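Local coordinates for extracellular solute-binding protein family 1 (Alicyclobacillus acidocaldarius subsp. acidocaldarius, PDB 4OVJ) that probably captures an extracellular solute, perhaps a sugar, and hands it to an ABC-type import system, at residues 20-25 against 307-312; 30-35 against 63-68; 290-295 against 361-366. All coordinates share one frame; numbering follows the deposited sequence.

The three contacts are spread along one two-lobed chain of the periplasmic-binding-protein clan. Contact 1 lies at the periphery: its centre is about 32 Å, and that of contact 3 about 8 Å, from the centre of the chain. Contact 2 occupies a middle place: its centre is about 26 Å from the centre of each of the other two. Strand 25-31 runs from contact 1 to contact 2, and the 30-35/63-68 pair is nested inside the loop closed by 20-25 and 307-312. Contacts 2 and 3 do not touch, although their nearest atoms are about 5 Å apart and both reach the same mixed sheet. On this evidence none of the three can be assigned to the solute site.

Contact 1: 20-25 against 307-312; sequences DSKPVV and PQQAEL
Lys-22 sets its CG anti to the carbonyl carbon, and a bend at chi3 (-140°) carries the ammonium toward the first turn of the helix that begins at Pro-307. Gln-308 starts from the same kind of first torsion and stays extended beyond CG, so the two chains cross at about a right angle, tip to tip. Lys-22 NZ donates to Gln-308 OE1 at 2.9 Å, but it approaches from above the carbonyl plane, 71° out of it, rather than along a lone pair. The same ammonium has a long salt bridge to Asp-20 OD2 (4.0 Å). Asp-20 OD1 in turn accepts from Lys-22 N at 2.8 Å, an Asx turn that brings the Asp-20 carboxylate back onto the backbone N of Lys-22.

Gln-309 bends at chi2 (90°), which lays its CG and amide across the branches of Val-25; Val-25 CG2 meets Gln-309 CG at 3.7 Å, and Val-25 CG1 meets Gln-309 NE2 at 3.7 Å. A water donates to Pro-23 O at 2.7 Å and receives a weak bond from Gln-309 NE2.

The contact is a surface one. Asn-54 ND2 bonds to Asp-20 OD1 and Lys-22 O, tying the loop to the chain just before strand 55-61, while Gln-309 and Leu-312 of helix 307-319 rest on Ile-55 of that strand, next to strand 25-31.

Contact 2: 30-35 against 63-68; sequences GFWGDA and GPFNQY
The indole of Trp-32 meets Phe-65 with a face and Tyr-68 at its edge. Phe-65 lies alongside it, pointing the same way, with its ring edge turned to one indole face: the planes stand at 85° and the centroid of the five-membered ring is 5.1 Å from that of the phenyl, a T-shaped pair. Within this pair Phe-65 CD2 comes closest, 3.6 Å from Trp-32 CE2, and Phe-65 CA adds an off-centre CH-pi contact over the five-membered ring. Tyr-68 instead crosses Trp-32 at about a right angle; its CE2 reaches the indole edge at Trp-32 CE3 (3.5 Å), with the ring planes oblique. Behind the rings, Trp-32 CB packs on Tyr-68 CB at 3.5 Å. Both helix aromatics hold CG anti to the backbone N, whereas Trp-32 takes the crowded position between N and the carbonyl carbon (chi1 79°).

The main chains join beside this cluster: Gly-33 N donates to Gly-63 O at 3.0 Å, nearly straight at 161°, from above the carbonyl plane. Gly-33 and Gly-63 have backbone angles that would jam a CB against the preceding carbonyl oxygen. Around the cluster, Phe-69 meets both Trp-32 and Phe-65, and Tyr-68 OH is hydrogen-bonded to Gln-86 O on strand 84-87.

Chemically, the contact is an aromatic cluster with one main-chain bond at its side: ring packing joins the first turn of helix 65-77 to the chain following strand 25-31, and the buried phenol oxygen is satisfied by a backbone carbonyl.

Contact 3: 290-295 against 361-366; sequences LYIKPS and EALKVA
Leu-290 opens the segment with CG anti to the backbone N; chi1 (-163°) and chi2 (63°) together carry CD2 to Ala-362 and Val-365. There the methyl sits between two partners, 3.7 Å from Val-365 CG2 and 3.8 Å from Ala-362 CB. The backbone of the same residue makes a further approach: Ala-366 CA lies 3.4 Å from Leu-290 O in a CA-H...O contact. Just beyond the helix segment, Leu-290 is also joined to Thr-367 by a backbone hydrogen bond.

At Tyr-291 the alpha carbons of the two segments come nearest, 4.7 Å from that of Ala-366. The CB of Tyr-291 points away from the helix, and its side chain packs instead against Gln-186 and Arg-193 of helix 185-194 and against Trp-260.

Ile-292 turns back toward the helix and carries the second half of the contact. Its CG1 is anti to the carbonyl carbon, and a further turn at chi2 (-56°) brings CD1 onto the methyls of Ala-366 (CB at 3.7 Å) and Ala-362. On its other flank CG1 meets Leu-363 CD2 at 3.7 Å, the two chains crossing at about a right angle. An alanine here would remove CG1, CG2 and CD1, and would probably loosen the fit to Leu-363 and Ala-366 and leave Ala-362 with Leu-290 CD2 as its remaining side-chain partner on this segment.

In the helix, Ala-362 O accepts from both Val-365 N and Ala-366 N. The chain continues into strand 293-300, which pairs with strand 128-144, on which Ile-292 also rests. The arrangement is apolar packing of the chain leading into strand 293-300 against residues 362-366, small alanines receiving branched side chains, in the central part of a fold consistent with the two-lobed periplasmic-binding-protein architecture.

Contact 1: 20-25 against 307-312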
ATOM      1  N   ASP A  20       9.840  32.768  -7.652  1.00 37.62           N
ATOM      2  CA  ASP A  20      11.076  32.589  -8.472  1.00 31.71           C
ATOM      3  C   ASP A  20      11.081  33.510  -9.700  1.00 36.73           C
ATOM      4  O   ASP A  20      10.035  33.742 -10.321  1.00 45.15           O
ATOM      5  CB  ASP A  20      11.222  31.113  -8.866  1.00 26.97           C
ATOM      6  CG  ASP A  20      12.311  30.885  -9.886  1.00 30.57           C
ATOM      7  OD1 ASP A  20      12.199  31.447 -11.008  1.00 35.40           O
ATOM      8  OD2 ASP A  20      13.263  30.129  -9.568  1.00 37.93           O
ATOM      9  N   SER A  21      12.271  34.021 -10.037  1.00 38.01           N
ATOM     10  CA  SER A  21      12.460  34.963 -11.140  1.00 32.13           C
ATOM     11  C   SER A  21      13.625  34.555 -12.056  1.00 34.06           C
ATOM     12  O   SER A  21      14.599  35.303 -12.221  1.00 38.26           O
ATOM     13  CB  SER A  21      12.744  36.336 -10.563  1.00 28.66           C
ATOM     14  OG  SER A  21      13.907  36.273  -9.748  1.00 45.40           O
ATOM     15  N   LYS A  22      13.527  33.358 -12.626  1.00 28.50           N
ATOM     16  CA  LYS A  22      14.434  32.914 -13.678  1.00 25.36           C
ATOM     17  C   LYS A  22      13.701  32.941 -15.007  1.00 19.41           C
ATOM     18  O   LYS A  22      12.482  32.977 -15.025  1.00 15.84           O
ATOM     19  CB  LYS A  22      14.894  31.488 -13.413  1.00 27.43           C
ATOM     20  CG  LYS A  22      15.888  31.386 -12.278  1.00 33.23           C
ATOM     21  CD  LYS A  22      16.305  29.944 -12.109  1.00 39.83           C
ATOM     22  CE  LYS A  22      16.409  29.587 -10.645  1.00 46.01           C
ATOM     23  NZ  LYS A  22      16.591  28.124 -10.491  1.00 45.05           N
ATOM     24  N   PRO A  23      14.447  32.905 -16.123  1.00 17.48           N
ATOM     25  CA  PRO A  23      13.802  32.863 -17.424  1.00 15.75           C
ATOM     26  C   PRO A  23      12.864  31.662 -17.574  1.00 14.06           C
ATOM     27  O   PRO A  23      13.090  30.595 -16.986  1.00 13.64           O
ATOM     28  CB  PRO A  23      14.969  32.759 -18.410  1.00 18.39           C
ATOM     29  CG  PRO A  23      16.155  33.236 -17.668  1.00 19.56           C
ATOM     30  CD  PRO A  23      15.916  32.932 -16.229  1.00 19.69           C
ATOM     31  N   VAL A  24      11.821  31.866 -18.369  1.00 11.63           N
ATOM     32  CA  VAL A  24      10.808  30.879 -18.587  1.00 11.19           C
ATOM     33  C   VAL A  24      11.381  29.605 -19.213  1.00 11.16           C
ATOM     34  O   VAL A  24      12.259  29.650 -20.080  1.00 12.40           O
ATOM     35  CB  VAL A  24       9.648  31.457 -19.428  1.00 11.91           C
ATOM     36  CG1 VAL A  24      10.133  31.928 -20.788  1.00 13.65           C
ATOM     37  CG2 VAL A  24       8.537  30.436 -19.579  1.00 12.66           C
ATOM     38  N   VAL A  25      10.914  28.466 -18.705  1.00 11.01           N
ATOM     39  CA  VAL A  25      11.279  27.156 -19.250  1.00 11.27           C
ATOM     40  C   VAL A  25      10.036  26.300 -19.314  1.00 10.84           C
ATOM     41  O   VAL A  25       9.034  26.608 -18.669  1.00 10.07           O
ATOM     42  CB  VAL A  25      12.357  26.428 -18.395  1.00 13.44           C
ATOM     43  CG1 VAL A  25      13.584  27.307 -18.189  1.00 14.55           C
ATOM     44  CG2 VAL A  25      11.795  25.952 -17.068  1.00 14.03           C
ATOM     45  N   PRO A 307      17.005  20.842 -14.082  1.00 10.79           N
ATOM     46  CA  PRO A 307      16.838  20.133 -12.816  1.00 11.34           C
ATOM     47  C   PRO A 307      16.275  20.978 -11.664  1.00 11.40           C
ATOM     48  O   PRO A 307      15.517  20.447 -10.857  1.00 12.05           O
ATOM     49  CB  PRO A 307      18.244  19.610 -12.507  1.00 11.84           C
ATOM     50  CG  PRO A 307      19.168  20.520 -13.246  1.00 11.57           C
ATOM     51  CD  PRO A 307      18.427  20.918 -14.490  1.00 11.20           C
ATOM     52  N   GLN A 308      16.617  22.262 -11.592  0.50 11.42           N
ATOM     53  CA  GLN A 308      16.112  23.107 -10.516  0.50 12.19           C
ATOM     54  C   GLN A 308      14.597  23.278 -10.618  0.50 10.58           C
ATOM     55  O   GLN A 308      13.880  23.155  -9.623  0.50 10.58           O
ATOM     56  CB  GLN A 308      16.822  24.461 -10.514  0.50 15.42           C
ATOM     57  CG  GLN A 308      18.337  24.335 -10.412  0.50 17.94           C
ATOM     58  CD  GLN A 308      19.060  25.632 -10.718  0.50 22.38           C
ATOM     59  OE1 GLN A 308      19.021  26.578  -9.932  0.50 28.37           O
ATOM     60  NE2 GLN A 308      19.728  25.681 -11.865  0.50 26.50           N
ATOM     61  N   GLN A 309      14.106  23.533 -11.825  1.00 10.00           N
ATOM     62  CA  GLN A 309      12.662  23.688 -12.037  1.00  9.67           C
ATOM     63  C   GLN A 309      11.942  22.338 -11.873  1.00  9.06           C
ATOM     64  O   GLN A 309      10.824  22.284 -11.370  1.00  8.62           O
ATOM     65  CB  GLN A 309      12.380  24.299 -13.398  1.00 10.54           C
ATOM     66  CG  GLN A 309      12.839  25.747 -13.547  1.00 12.12           C
ATOM     67  CD  GLN A 309      14.259  25.899 -14.071  1.00 15.17           C
ATOM     68  OE1 GLN A 309      15.066  24.963 -14.051  1.00 14.49           O
ATOM     69  NE2 GLN A 309      14.562  27.093 -14.578  1.00 19.88           N
ATOM     70  N   ALA A 310      12.595  21.250 -12.279  1.00  8.75           N
ATOM     71  CA  ALA A 310      12.018  19.907 -12.125  1.00  9.05           C
ATOM     72  C   ALA A 310      11.827  19.579 -10.639  1.00  9.15           C
ATOM     73  O   ALA A 310      10.773  19.071 -10.237  1.00  9.55           O
ATOM     74  CB  ALA A 310      12.889  18.859 -12.798  1.00  9.36           C
ATOM     75  N   GLU A 311      12.837  19.896  -9.830  1.00  9.15           N
ATOM     76  CA  GLU A 311      12.754  19.705  -8.388  1.00 10.80           C
ATOM     77  C   GLU A 311      11.622  20.553  -7.794  1.00  9.96           C
ATOM     78  O   GLU A 311      10.876  20.082  -6.954  1.00  9.39           O
ATOM     79  CB  GLU A 311      14.069  20.069  -7.691  1.00 13.34           C
ATOM     80  CG  GLU A 311      15.257  19.159  -7.961  1.00 16.84           C
ATOM     81  CD  GLU A 311      16.552  19.715  -7.345  1.00 22.56           C
ATOM     82  OE1 GLU A 311      16.502  20.528  -6.380  1.00 27.87           O
ATOM     83  OE2 GLU A 311      17.638  19.341  -7.812  1.00 29.50           O
ATOM     84  N   LEU A 312      11.513  21.797  -8.237  0.50 10.12           N
ATOM     85  CA  LEU A 312      10.453  22.684  -7.769  0.50 11.26           C
ATOM     86  C   LEU A 312       9.060  22.118  -8.099  0.50  9.79           C
ATOM     87  O   LEU A 312       8.142  22.180  -7.278  0.50  9.95           O
ATOM     88  CB  LEU A 312      10.665  24.063  -8.380  0.50 13.49           C
ATOM     89  CG  LEU A 312       9.802  25.218  -7.898  0.50 16.14           C
ATOM     90  CD1 LEU A 312      10.394  26.535  -8.377  0.50 18.82           C
ATOM     91  CD2 LEU A 312       8.404  25.001  -8.427  0.50 16.71           C
TER
HETATM   92  O   HOH W   1      11.925  29.084 -15.044  1.00 12.80           O

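Contact 2: 30-35 against 63-68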
ATOM      1  N   GLY A  30       5.431  13.110 -17.907  1.00  7.62           N
ATOM      2  CA  GLY A  30       4.777  11.871 -18.292  1.00  8.08           C
ATOM      3  C   GLY A  30       4.126  11.197 -17.091  1.00  7.94           C
ATOM      4  O   GLY A  30       4.698  11.143 -16.014  1.00  7.66           O
ATOM      5  N   PHE A  31       2.917  10.684 -17.284  1.00  8.14           N
ATOM      6  CA  PHE A  31       2.246   9.926 -16.236  1.00  8.60           C
ATOM      7  C   PHE A  31       1.215   8.993 -16.845  1.00  8.52           C
ATOM      8  O   PHE A  31       0.861   9.140 -18.012  1.00  8.45           O
ATOM      9  CB  PHE A  31       1.630  10.860 -15.179  1.00  9.14           C
ATOM     10  CG  PHE A  31       0.551  11.738 -15.707  1.00 11.74           C
ATOM     11  CD1 PHE A  31       0.861  12.926 -16.361  1.00 12.37           C
ATOM     12  CD2 PHE A  31      -0.781  11.386 -15.542  1.00 13.91           C
ATOM     13  CE1 PHE A  31      -0.144  13.746 -16.848  1.00 14.00           C
ATOM     14  CE2 PHE A  31      -1.786  12.202 -16.029  1.00 14.69           C
ATOM     15  CZ  PHE A  31      -1.467  13.374 -16.686  1.00 11.67           C
ATOM     16  N   TRP A  32       0.795   8.004 -16.066  1.00  9.45           N
ATOM     17  CA  TRP A  32      -0.239   7.060 -16.469  1.00  9.33           C
ATOM     18  C   TRP A  32      -1.431   7.215 -15.550  1.00 10.45           C
ATOM     19  O   TRP A  32      -1.346   7.831 -14.486  1.00 11.85           O
ATOM     20  CB  TRP A  32       0.258   5.609 -16.407  1.00  9.51           C
ATOM     21  CG  TRP A  32       0.282   4.988 -15.012  1.00  8.99           C
ATOM     22  CD1 TRP A  32      -0.758   4.380 -14.372  1.00 10.41           C
ATOM     23  CD2 TRP A  32       1.394   4.920 -14.111  1.00  8.47           C
ATOM     24  NE1 TRP A  32      -0.374   3.951 -13.131  1.00 11.35           N
ATOM     25  CE2 TRP A  32       0.945   4.259 -12.943  1.00 10.03           C
ATOM     26  CE3 TRP A  32       2.727   5.339 -14.180  1.00  9.38           C
ATOM     27  CZ2 TRP A  32       1.781   4.014 -11.845  1.00 11.53           C
ATOM     28  CZ3 TRP A  32       3.564   5.105 -13.085  1.00  9.57           C
ATOM     29  CH2 TRP A  32       3.083   4.450 -11.928  1.00 11.05           C
ATOM     30  N   GLY A  33      -2.539   6.630 -15.964  1.00 10.85           N
ATOM     31  CA  GLY A  33      -3.695   6.556 -15.105  1.00 12.15           C
ATOM     32  C   GLY A  33      -4.968   6.252 -15.857  1.00 12.93           C
ATOM     33  O   GLY A  33      -4.979   6.162 -17.082  1.00 12.98           O
ATOM     34  N   ASP A  34      -6.040   6.092 -15.099  1.00 14.17           N
ATOM     35  CA  ASP A  34      -7.379   6.067 -15.665  1.00 16.60           C
ATOM     36  C   ASP A  34      -7.886   7.511 -15.845  1.00 16.67           C
ATOM     37  O   ASP A  34      -7.151   8.474 -15.636  1.00 15.62           O
ATOM     38  CB  ASP A  34      -8.326   5.216 -14.792  1.00 18.59           C
ATOM     39  CG  ASP A  34      -8.478   5.744 -13.371  1.00 21.23           C
ATOM     40  OD1 ASP A  34      -8.096   6.898 -13.079  1.00 21.65           O
ATOM     41  OD2 ASP A  34      -8.992   4.984 -12.528  1.00 26.55           O
ATOM     42  N   ALA A  35      -9.142   7.663 -16.240  1.00 17.99           N
ATOM     43  CA  ALA A  35      -9.669   8.987 -16.520  1.00 18.29           C
ATOM     44  C   ALA A  35      -9.669   9.898 -15.278  1.00 17.39           C
ATOM     45  O   ALA A  35      -9.357  11.089 -15.366  1.00 17.53           O
ATOM     46  CB  ALA A  35     -11.057   8.874 -17.117  1.00 18.41           C
ATOM     47  N   GLY A  63      -1.792   7.180 -20.954  1.00 11.04           N
ATOM     48  CA  GLY A  63      -2.880   6.201 -20.847  1.00 12.41           C
ATOM     49  C   GLY A  63      -2.699   5.279 -19.652  1.00 11.43           C
ATOM     50  O   GLY A  63      -2.019   5.622 -18.696  1.00 11.20           O
ATOM     51  N   PRO A  64      -3.294   4.086 -19.703  1.00 11.69           N
ATOM     52  CA  PRO A  64      -3.137   3.139 -18.604  1.00 11.18           C
ATOM     53  C   PRO A  64      -1.687   2.656 -18.418  1.00 10.52           C
ATOM     54  O   PRO A  64      -0.852   2.784 -19.321  1.00 10.68           O
ATOM     55  CB  PRO A  64      -4.035   1.965 -19.014  1.00 13.79           C
ATOM     56  CG  PRO A  64      -4.949   2.495 -20.056  1.00 15.98           C
ATOM     57  CD  PRO A  64      -4.173   3.565 -20.764  1.00 13.24           C
ATOM     58  N   PHE A  65      -1.440   2.092 -17.244  1.00 10.65           N
ATOM     59  CA  PHE A  65      -0.128   1.612 -16.790  1.00 10.86           C
ATOM     60  C   PHE A  65       0.706   0.930 -17.877  1.00 10.83           C
ATOM     61  O   PHE A  65       1.801   1.375 -18.188  1.00 10.01           O
ATOM     62  CB  PHE A  65      -0.344   0.675 -15.585  1.00 11.73           C
ATOM     63  CG  PHE A  65       0.924   0.184 -14.926  1.00 12.33           C
ATOM     64  CD1 PHE A  65       1.541  -0.971 -15.356  1.00 14.21           C
ATOM     65  CD2 PHE A  65       1.452   0.854 -13.827  1.00 13.69           C
ATOM     66  CE1 PHE A  65       2.694  -1.428 -14.731  1.00 15.70           C
ATOM     67  CE2 PHE A  65       2.595   0.396 -13.189  1.00 14.80           C
ATOM     68  CZ  PHE A  65       3.221  -0.744 -13.647  1.00 14.78           C
ATOM     69  N   ASN A  66       0.192  -0.151 -18.453  0.50 11.55           N
ATOM     70  CA  ASN A  66       0.990  -0.925 -19.397  0.50 13.07           C
ATOM     71  C   ASN A  66       1.311  -0.134 -20.663  0.50 11.87           C
ATOM     72  O   ASN A  66       2.432  -0.194 -21.179  0.50 12.05           O
ATOM     73  CB  ASN A  66       0.283  -2.234 -19.748  0.50 15.12           C
ATOM     74  CG  ASN A  66       0.326  -3.246 -18.620  0.50 17.04           C
ATOM     75  OD1 ASN A  66       1.289  -3.311 -17.857  0.50 15.88           O
ATOM     76  ND2 ASN A  66      -0.714  -4.066 -18.526  0.50 18.22           N
ATOM     77  N   GLN A  67       0.336   0.625 -21.150  0.50 12.43           N
ATOM     78  CA  GLN A  67       0.538   1.445 -22.342  0.50 13.08           C
ATOM     79  C   GLN A  67       1.621   2.479 -22.087  0.50 10.99           C
ATOM     80  O   GLN A  67       2.524   2.671 -22.904  0.50 10.90           O
ATOM     81  CB  GLN A  67      -0.752   2.150 -22.740  0.50 15.79           C
ATOM     82  CG  GLN A  67      -0.640   2.924 -24.042  0.50 18.56           C
ATOM     83  CD  GLN A  67      -1.921   3.642 -24.399  0.50 22.29           C
ATOM     84  OE1 GLN A  67      -1.903   4.787 -24.844  0.50 26.29           O
ATOM     85  NE2 GLN A  67      -3.045   2.969 -24.207  0.50 18.04           N
ATOM     86  N   TYR A  68       1.528   3.131 -20.934  1.00  9.90           N
ATOM     87  CA  TYR A  68       2.504   4.145 -20.530  1.00  9.26           C
ATOM     88  C   TYR A  68       3.913   3.581 -20.483  1.00  8.47           C
ATOM     89  O   TYR A  68       4.820   4.131 -21.105  1.00  8.57           O
ATOM     90  CB  TYR A  68       2.139   4.713 -19.177  1.00  8.91           C
ATOM     91  CG  TYR A  68       3.184   5.593 -18.543  1.00  8.00           C
ATOM     92  CD1 TYR A  68       3.354   6.911 -18.941  1.00  9.02           C
ATOM     93  CD2 TYR A  68       3.976   5.114 -17.503  1.00  8.21           C
ATOM     94  CE1 TYR A  68       4.305   7.722 -18.340  1.00  7.91           C
ATOM     95  CE2 TYR A  68       4.904   5.922 -16.880  1.00  8.24           C
ATOM     96  CZ  TYR A  68       5.069   7.228 -17.312  1.00  8.40           C
ATOM     97  OH  TYR A  68       5.963   8.042 -16.683  1.00  8.87           O
TER

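Contact 3: 290-295 against 361-366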
ATOM      1  N   LEU A 290       4.787  -4.134   9.801  1.00  8.42           N
ATOM      2  CA  LEU A 290       4.108  -3.118   9.018  1.00  7.60           C
ATOM      3  C   LEU A 290       5.085  -2.393   8.102  1.00  7.67           C
ATOM      4  O   LEU A 290       6.212  -2.100   8.485  1.00  7.92           O
ATOM      5  CB  LEU A 290       3.428  -2.114   9.934  1.00  8.44           C
ATOM      6  CG  LEU A 290       2.346  -1.230   9.310  1.00  9.81           C
ATOM      7  CD1 LEU A 290       1.158  -2.051   8.814  1.00 10.88           C
ATOM      8  CD2 LEU A 290       1.901  -0.189  10.334  1.00 10.56           C
ATOM      9  N   TYR A 291       4.623  -2.126   6.892  1.00  8.79           N
ATOM     10  CA  TYR A 291       5.313  -1.273   5.926  1.00  8.92           C
ATOM     11  C   TYR A 291       4.275  -0.356   5.306  1.00  9.03           C
ATOM     12  O   TYR A 291       3.072  -0.628   5.342  1.00  9.58           O
ATOM     13  CB  TYR A 291       5.982  -2.097   4.823  1.00  9.88           C
ATOM     14  CG  TYR A 291       5.022  -3.000   4.076  1.00 10.10           C
ATOM     15  CD1 TYR A 291       4.633  -4.227   4.609  1.00 11.06           C
ATOM     16  CD2 TYR A 291       4.460  -2.603   2.871  1.00 10.28           C
ATOM     17  CE1 TYR A 291       3.727  -5.047   3.949  1.00 11.01           C
ATOM     18  CE2 TYR A 291       3.567  -3.419   2.200  1.00 11.43           C
ATOM     19  CZ  TYR A 291       3.191  -4.632   2.754  1.00 10.46           C
ATOM     20  OH  TYR A 291       2.300  -5.440   2.090  1.00 13.91           O
ATOM     21  N   ILE A 292       4.757   0.726   4.727  1.00  8.57           N
ATOM     22  CA  ILE A 292       3.931   1.621   3.943  1.00  9.57           C
ATOM     23  C   ILE A 292       4.177   1.289   2.482  1.00  9.80           C
ATOM     24  O   ILE A 292       5.310   1.261   2.035  1.00 11.19           O
ATOM     25  CB  ILE A 292       4.288   3.102   4.202  1.00 10.76           C
ATOM     26  CG1 ILE A 292       4.385   3.400   5.697  1.00 11.52           C
ATOM     27  CG2 ILE A 292       3.266   4.005   3.536  1.00 11.91           C
ATOM     28  CD1 ILE A 292       3.148   3.067   6.494  1.00 11.36           C
ATOM     29  N   LYS A 293       3.110   1.054   1.738  1.00  9.64           N
ATOM     30  CA  LYS A 293       3.234   0.737   0.325  1.00 10.52           C
ATOM     31  C   LYS A 293       3.200   2.051  -0.447  1.00 10.52           C
ATOM     32  O   LYS A 293       2.243   2.801  -0.323  1.00 11.06           O
ATOM     33  CB  LYS A 293       2.073  -0.145  -0.107  1.00 12.99           C
ATOM     34  CG  LYS A 293       2.100  -0.572  -1.565  1.00 15.55           C
ATOM     35  CD  LYS A 293       0.934  -1.510  -1.856  1.00 19.79           C
ATOM     36  CE  LYS A 293       0.662  -1.606  -3.344  1.00 28.22           C
ATOM     37  NZ  LYS A 293       1.704  -2.423  -4.012  1.00 33.60           N
ATOM     38  N   PRO A 294       4.251   2.343  -1.233  1.00 11.39           N
ATOM     39  CA  PRO A 294       4.204   3.513  -2.100  1.00 11.10           C
ATOM     40  C   PRO A 294       3.321   3.241  -3.313  1.00 10.86           C
ATOM     41  O   PRO A 294       3.512   2.244  -4.018  1.00 14.52           O
ATOM     42  CB  PRO A 294       5.668   3.699  -2.496  1.00 11.33           C
ATOM     43  CG  PRO A 294       6.218   2.313  -2.515  1.00 12.64           C
ATOM     44  CD  PRO A 294       5.471   1.535  -1.461  1.00 12.35           C
ATOM     45  N   SER A 295       2.335   4.095  -3.557  1.00 10.44           N
ATOM     46  CA  SER A 295       1.430   3.851  -4.671  1.00 10.84           C
ATOM     47  C   SER A 295       2.175   3.977  -5.995  1.00 10.38           C
ATOM     48  O   SER A 295       1.997   3.177  -6.911  1.00 11.23           O
ATOM     49  CB  SER A 295       0.287   4.853  -4.640  1.00 12.58           C
ATOM     50  OG  SER A 295      -0.382   4.758  -3.399  1.00 18.70           O
ATOM     51  N   GLU A 361       0.048   7.288  12.701  1.00 10.01           N
ATOM     52  CA  GLU A 361       0.510   6.275  13.646  1.00 10.65           C
ATOM     53  C   GLU A 361       1.314   5.160  12.977  1.00  9.18           C
ATOM     54  O   GLU A 361       2.310   4.706  13.534  1.00  9.23           O
ATOM     55  CB  GLU A 361      -0.651   5.718  14.454  1.00 13.81           C
ATOM     56  CG  GLU A 361      -1.264   6.776  15.344  1.00 17.20           C
ATOM     57  CD  GLU A 361      -0.237   7.407  16.275  1.00 23.38           C
ATOM     58  OE1 GLU A 361       0.504   6.655  16.958  1.00 29.51           O
ATOM     59  OE2 GLU A 361      -0.147   8.655  16.304  1.00 36.14           O
ATOM     60  N   ALA A 362       0.902   4.756  11.775  1.00  7.72           N
ATOM     61  CA  ALA A 362       1.634   3.740  11.025  1.00  8.16           C
ATOM     62  C   ALA A 362       3.046   4.180  10.721  1.00  7.78           C
ATOM     63  O   ALA A 362       3.977   3.381  10.768  1.00  8.68           O
ATOM     64  CB  ALA A 362       0.914   3.420   9.728  1.00  8.48           C
ATOM     65  N   LEU A 363       3.207   5.454  10.381  1.00  8.46           N
ATOM     66  CA  LEU A 363       4.529   5.963  10.011  1.00  8.60           C
ATOM     67  C   LEU A 363       5.524   5.935  11.170  1.00  8.61           C
ATOM     68  O   LEU A 363       6.746   5.880  10.948  1.00  9.54           O
ATOM     69  CB  LEU A 363       4.413   7.374   9.456  1.00  9.18           C
ATOM     70  CG  LEU A 363       3.716   7.458   8.103  1.00  9.87           C
ATOM     71  CD1 LEU A 363       3.368   8.901   7.797  1.00 10.98           C
ATOM     72  CD2 LEU A 363       4.589   6.862   7.018  1.00 11.13           C
ATOM     73  N   LYS A 364       5.015   5.961  12.402  1.00  8.54           N
ATOM     74  CA  LYS A 364       5.893   5.858  13.566  1.00  9.29           C
ATOM     75  C   LYS A 364       6.564   4.489  13.700  1.00  9.68           C
ATOM     76  O   LYS A 364       7.675   4.400  14.208  1.00 11.60           O
ATOM     77  CB  LYS A 364       5.135   6.198  14.844  1.00 10.22           C
ATOM     78  CG  LYS A 364       4.685   7.640  14.902  1.00 12.16           C
ATOM     79  CD  LYS A 364       3.835   7.872  16.144  1.00 15.41           C
ATOM     80  CE  LYS A 364       3.424   9.327  16.268  1.00 19.23           C
ATOM     81  NZ  LYS A 364       2.430   9.460  17.370  1.00 23.70           N
ATOM     82  N   VAL A 365       5.905   3.434  13.239  1.00  9.20           N
ATOM     83  CA  VAL A 365       6.403   2.073  13.425  1.00  9.50           C
ATOM     84  C   VAL A 365       6.891   1.398  12.150  1.00  9.13           C
ATOM     85  O   VAL A 365       7.665   0.472  12.235  1.00 10.08           O
ATOM     86  CB  VAL A 365       5.342   1.137  14.072  1.00 11.44           C
ATOM     87  CG1 VAL A 365       4.823   1.738  15.369  1.00 12.51           C
ATOM     88  CG2 VAL A 365       4.182   0.840  13.123  1.00 13.85           C
ATOM     89  N   ALA A 366       6.439   1.839  10.978  1.00  8.93           N
ATOM     90  CA  ALA A 366       6.616   1.037   9.766  1.00  8.51           C
ATOM     91  C   ALA A 366       8.087   0.954   9.383  1.00  8.48           C
ATOM     92  O   ALA A 366       8.853   1.896   9.582  1.00 10.02           O
ATOM     93  CB  ALA A 366       5.802   1.618   8.624  1.00  9.84           C
TER